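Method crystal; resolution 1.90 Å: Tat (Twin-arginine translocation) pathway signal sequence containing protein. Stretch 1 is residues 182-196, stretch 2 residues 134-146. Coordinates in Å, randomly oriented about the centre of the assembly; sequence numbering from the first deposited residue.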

# COMPACT_ATOMS: atom_id res chain seq x y z
N GLU A 182 5.20 -7.78 12.92
CA GLU A 182 5.41 -9.08 12.30
C GLU A 182 4.85 -9.06 10.89
O GLU A 182 3.69 -8.68 10.68
CB GLU A 182 4.75 -10.19 13.12
CG GLU A 182 5.32 -10.39 14.51
CD GLU A 182 6.67 -11.08 14.50
OE1 GLU A 182 7.04 -11.65 13.45
OE2 GLU A 182 7.37 -11.06 15.53
N LEU A 183 5.67 -9.46 9.91
CA LEU A 183 5.18 -9.59 8.54
C LEU A 183 4.04 -10.59 8.44
O LEU A 183 3.25 -10.52 7.49
CB LEU A 183 6.30 -10.01 7.60
CG LEU A 183 7.37 -8.99 7.22
CD1 LEU A 183 8.14 -9.51 6.02
CD2 LEU A 183 6.77 -7.62 6.92
N THR A 184 3.95 -11.52 9.39
CA THR A 184 2.79 -12.41 9.48
C THR A 184 1.49 -11.61 9.54
O THR A 184 0.56 -11.87 8.77
CB THR A 184 2.93 -13.30 10.71
OG1 THR A 184 3.77 -14.42 10.40
CG2 THR A 184 1.57 -13.79 11.19
N ALA A 185 1.42 -10.63 10.44
CA ALA A 185 0.21 -9.82 10.56
C ALA A 185 -0.00 -8.95 9.33
O ALA A 185 -1.15 -8.68 8.95
CB ALA A 185 0.27 -8.97 11.82
N VAL A 186 1.08 -8.49 8.70
CA VAL A 186 0.95 -7.71 7.47
C VAL A 186 0.34 -8.56 6.36
O VAL A 186 -0.52 -8.10 5.61
CB VAL A 186 2.31 -7.13 7.06
CG1 VAL A 186 2.22 -6.46 5.70
CG2 VAL A 186 2.80 -6.14 8.10
N GLY A 187 0.78 -9.82 6.25
CA GLY A 187 0.21 -10.71 5.26
C GLY A 187 -1.29 -10.90 5.45
O GLY A 187 -2.05 -10.90 4.48
N ASP A 188 -1.72 -11.06 6.70
CA ASP A 188 -3.15 -11.15 6.98
C ASP A 188 -3.88 -9.89 6.53
O ASP A 188 -4.96 -9.96 5.93
CB ASP A 188 -3.37 -11.39 8.47
CG ASP A 188 -2.99 -12.80 8.90
OD1 ASP A 188 -2.41 -13.54 8.08
OD2 ASP A 188 -3.27 -13.16 10.07
N TRP A 189 -3.31 -8.72 6.84
CA TRP A 189 -3.85 -7.45 6.37
C TRP A 189 -4.03 -7.45 4.86
O TRP A 189 -5.06 -7.01 4.34
CB TRP A 189 -2.92 -6.32 6.83
CG TRP A 189 -3.43 -4.92 6.69
CD1 TRP A 189 -4.63 -4.52 6.17
CD2 TRP A 189 -2.74 -3.72 7.08
NE1 TRP A 189 -4.73 -3.14 6.22
CE2 TRP A 189 -3.58 -2.64 6.77
CE3 TRP A 189 -1.49 -3.47 7.66
CZ2 TRP A 189 -3.21 -1.31 7.03
CZ3 TRP A 189 -1.13 -2.16 7.91
CH2 TRP A 189 -1.99 -1.10 7.60
N MET A 190 -3.03 -7.96 4.13
CA MET A 190 -3.09 -7.97 2.67
C MET A 190 -4.19 -8.89 2.17
O MET A 190 -4.94 -8.53 1.24
CB MET A 190 -1.74 -8.40 2.10
CG MET A 190 -0.62 -7.39 2.30
SD MET A 190 1.00 -8.09 1.93
CE MET A 190 2.04 -6.63 2.04
N LEU A 191 -4.31 -10.09 2.74
CA LEU A 191 -5.34 -11.03 2.30
C LEU A 191 -6.74 -10.49 2.57
O LEU A 191 -7.63 -10.61 1.72
CB LEU A 191 -5.16 -12.38 2.97
CG LEU A 191 -4.31 -13.44 2.26
CD1 LEU A 191 -4.35 -14.76 3.03
CD2 LEU A 191 -4.76 -13.64 0.82
N LEU A 192 -6.95 -9.90 3.75
CA LEU A 192 -8.25 -9.30 4.04
C LEU A 192 -8.55 -8.14 3.10
O LEU A 192 -9.70 -7.96 2.67
CB LEU A 192 -8.30 -8.84 5.49
CG LEU A 192 -8.10 -9.91 6.57
CD1 LEU A 192 -7.96 -9.28 7.95
CD2 LEU A 192 -9.25 -10.92 6.55
N ALA A 193 -7.53 -7.35 2.76
CA ALA A 193 -7.72 -6.23 1.84
C ALA A 193 -8.11 -6.73 0.45
O ALA A 193 -8.91 -6.09 -0.24
CB ALA A 193 -6.45 -5.39 1.77
N ALA A 194 -7.55 -7.86 0.03
CA ALA A 194 -7.92 -8.42 -1.27
C ALA A 194 -9.38 -8.86 -1.29
O ALA A 194 -10.08 -8.65 -2.28
CB ALA A 194 -7.00 -9.59 -1.61
N ILE A 195 -9.85 -9.46 -0.19
CA ILE A 195 -11.24 -9.89 -0.12
C ILE A 195 -12.18 -8.70 -0.19
O ILE A 195 -13.20 -8.73 -0.90
CB ILE A 195 -11.48 -10.73 1.15
CG1 ILE A 195 -10.65 -12.01 1.11
CG2 ILE A 195 -12.96 -11.06 1.31
CD1 ILE A 195 -10.68 -12.80 2.40
N GLU A 196 -11.86 -7.61 0.52
CA GLU A 196 -12.75 -6.45 0.51
C GLU A 196 -12.81 -5.81 -0.87
O GLU A 196 -13.89 -5.45 -1.35
CB GLU A 196 -12.31 -5.42 1.55
CG GLU A 196 -13.17 -4.15 1.51
CD GLU A 196 -12.91 -3.20 2.66
OE1 GLU A 196 -13.42 -3.45 3.77
OE2 GLU A 196 -12.20 -2.19 2.45
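Stretch 2 (134-146) RRDSLPRIAQAIA

Two segments far apart in sequence often pack by dividing their interface into a polar end and an apolar end, and this pair is a compact example. Stretch 1 is helical from Leu 183 through Glu 196, with Glu 182 at the N-cap position and the helix running on beyond the stretch. Stretch 2 begins as an irregular segment: a type I beta turn spans Arg 135 to Leu 138, Pro 139 occupies the N-cap position, and a helix starts at Arg 140 and likewise continues past Ala 146. The two helices run in broadly the same direction, their axes crossing at 38° with a closest approach of 10.9 Å. The backbone register follows from this arrangement. The CA of Leu 138 lies 6.3 Å from the CA of Asp 188, the CA of Ala 142 lies 6.9 Å from the CA of Leu 192, and the CA of Ala 146 lies 6.6 Å from the CA of Ile 195. Each step of about one helical turn along stretch 1 is thus matched by four residues of stretch 2, the first of these steps leading from the turn into the helix.

The polar end is organised around Asp 188, whose carboxylate receives two side chains from the loop. Arg 135 NE donates to Asp 188 OD1 at 2.7 Å, a hydrogen bond that is also a salt bridge, while Ser 137 OG donates to Asp 188 OD2 at 2.5 Å. One acidic group therefore ties together two residues of the same beta turn, each using a different carboxylate oxygen. The guanidinium reaches further along the helix as well: Arg 135 NH2 donates to the backbone carbonyl Thr 184 O at 2.6 Å. That oxygen also accepts the helical hydrogen bond from Asp 188 N at 3.2 Å, so it serves both the helix and the contact. Thr 184 O and Asp 188 OD1 lie at the edge of the guanidinium, near its plane, where its N-H groups point. Gly 187 leaves room for this approach. Its CA is 3.8 Å from Arg 135 NH2, and a CB in ideal position would come within 2.6 Å of that nitrogen, a clash.

Beyond the carboxylate the contact becomes apolar. Leu 138 bridges the two regimes, its CD1 lying 3.6 Å from Asp 188 CG and its CD2 3.9 Å from Leu 191 CD1. Next along the helix, Leu 192 CD2 rests 4.1 Å from Pro 139 CG and 3.8 Å from Ala 142 CB. The small side chain of Ala 142 points toward stretch 1 and is shared by two larger neighbours, for Ile 195 CD1 also approaches Ala 142 CB, at 4.2 Å. Ile 195 covers the last part of the interface, with its CG2 3.9 Å from Ile 145 CD1. In all, 523 Å² of surface is buried, counting both sides, by a polar anchor at the turn followed by aliphatic packing along the helices.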

# COMPACT_ATOMS: atom_id res chain seq x y z
N ARG A 134 -4.45 -22.02 3.85
CA ARG A 134 -3.19 -22.35 4.49
C ARG A 134 -2.77 -21.37 5.58
O ARG A 134 -1.70 -21.55 6.17
CB ARG A 134 -2.09 -22.46 3.43
CG ARG A 134 -2.29 -23.60 2.44
CD ARG A 134 -1.20 -23.67 1.37
NE ARG A 134 0.12 -23.87 1.94
CZ ARG A 134 1.22 -24.07 1.22
NH1 ARG A 134 1.15 -24.10 -0.10
NH2 ARG A 134 2.39 -24.24 1.82
N ARG A 135 -3.58 -20.35 5.87
CA ARG A 135 -3.23 -19.31 6.83
C ARG A 135 -4.03 -19.51 8.11
O ARG A 135 -5.24 -19.25 8.13
CB ARG A 135 -3.48 -17.92 6.25
CG ARG A 135 -2.89 -16.80 7.07
CD ARG A 135 -1.37 -16.83 7.02
NE ARG A 135 -0.79 -15.52 7.30
CZ ARG A 135 0.39 -15.13 6.85
NH1 ARG A 135 1.12 -15.93 6.09
NH2 ARG A 135 0.84 -13.92 7.15
N ASP A 136 -3.35 -19.93 9.18
CA ASP A 136 -4.06 -20.27 10.41
C ASP A 136 -4.54 -19.03 11.17
O ASP A 136 -5.50 -19.12 11.94
CB ASP A 136 -3.15 -21.11 11.32
CG ASP A 136 -3.92 -21.88 12.37
OD1 ASP A 136 -4.96 -22.48 12.03
OD2 ASP A 136 -3.49 -21.88 13.55
N SER A 137 -3.90 -17.88 10.95
CA SER A 137 -4.14 -16.70 11.78
C SER A 137 -5.32 -15.85 11.32
O SER A 137 -5.66 -14.88 12.01
CB SER A 137 -2.88 -15.84 11.82
OG SER A 137 -2.44 -15.51 10.51
N LEU A 138 -5.96 -16.20 10.20
CA LEU A 138 -7.04 -15.38 9.67
C LEU A 138 -8.28 -15.46 10.57
O LEU A 138 -8.51 -16.47 11.25
CB LEU A 138 -7.42 -15.85 8.27
CG LEU A 138 -7.07 -15.02 7.02
CD1 LEU A 138 -6.01 -13.96 7.29
CD2 LEU A 138 -6.64 -15.95 5.89
N PRO A 139 -9.09 -14.40 10.60
CA PRO A 139 -10.35 -14.46 11.36
C PRO A 139 -11.40 -15.28 10.63
O PRO A 139 -11.27 -15.59 9.44
CB PRO A 139 -10.77 -12.99 11.47
CG PRO A 139 -10.20 -12.37 10.25
CD PRO A 139 -8.88 -13.08 10.00
N ARG A 140 -12.47 -15.62 11.36
CA ARG A 140 -13.50 -16.50 10.82
C ARG A 140 -14.14 -15.90 9.57
O ARG A 140 -14.51 -16.64 8.64
CB ARG A 140 -14.56 -16.78 11.89
CG ARG A 140 -15.78 -17.55 11.38
CD ARG A 140 -16.75 -17.89 12.50
NE ARG A 140 -16.26 -18.99 13.33
CZ ARG A 140 -16.81 -19.36 14.49
NH1 ARG A 140 -17.86 -18.71 14.96
NH2 ARG A 140 -16.30 -20.38 15.17
N ILE A 141 -14.27 -14.57 9.51
CA ILE A 141 -14.94 -13.95 8.37
C ILE A 141 -14.19 -14.25 7.07
O ILE A 141 -14.81 -14.40 6.01
CB ILE A 141 -15.09 -12.43 8.60
CG1 ILE A 141 -15.90 -11.81 7.46
CG2 ILE A 141 -13.73 -11.75 8.72
CD1 ILE A 141 -17.33 -12.30 7.38
N ALA A 142 -12.86 -14.36 7.14
CA ALA A 142 -12.09 -14.66 5.93
C ALA A 142 -12.40 -16.06 5.42
O ALA A 142 -12.60 -16.26 4.22
CB ALA A 142 -10.60 -14.50 6.21
N GLN A 143 -12.45 -17.04 6.32
CA GLN A 143 -12.83 -18.39 5.91
C GLN A 143 -14.27 -18.42 5.41
O GLN A 143 -14.61 -19.25 4.56
CB GLN A 143 -12.66 -19.37 7.08
CG GLN A 143 -11.25 -19.41 7.67
CD GLN A 143 -10.21 -19.94 6.70
OE1 GLN A 143 -10.54 -20.61 5.72
NE2 GLN A 143 -8.95 -19.64 6.97
N ALA A 144 -15.11 -17.52 5.91
CA ALA A 144 -16.54 -17.59 5.62
C ALA A 144 -16.87 -17.08 4.21
O ALA A 144 -17.74 -17.64 3.54
CB ALA A 144 -17.33 -16.81 6.66
N ILE A 145 -16.19 -16.03 3.75
CA ILE A 145 -16.60 -15.36 2.52
C ILE A 145 -15.50 -15.35 1.46
O ILE A 145 -15.67 -14.71 0.42
CB ILE A 145 -17.10 -13.93 2.79
CG1 ILE A 145 -15.95 -13.04 3.28
CG2 ILE A 145 -18.24 -13.94 3.80
CD1 ILE A 145 -16.31 -11.57 3.31
N ALA A 146 -14.39 -16.05 1.70
CA ALA A 146 -13.34 -16.11 0.68
C ALA A 146 -13.88 -16.70 -0.62
O ALA A 146 -13.75 -16.09 -1.69
CB ALA A 146 -12.15 -16.93 1.18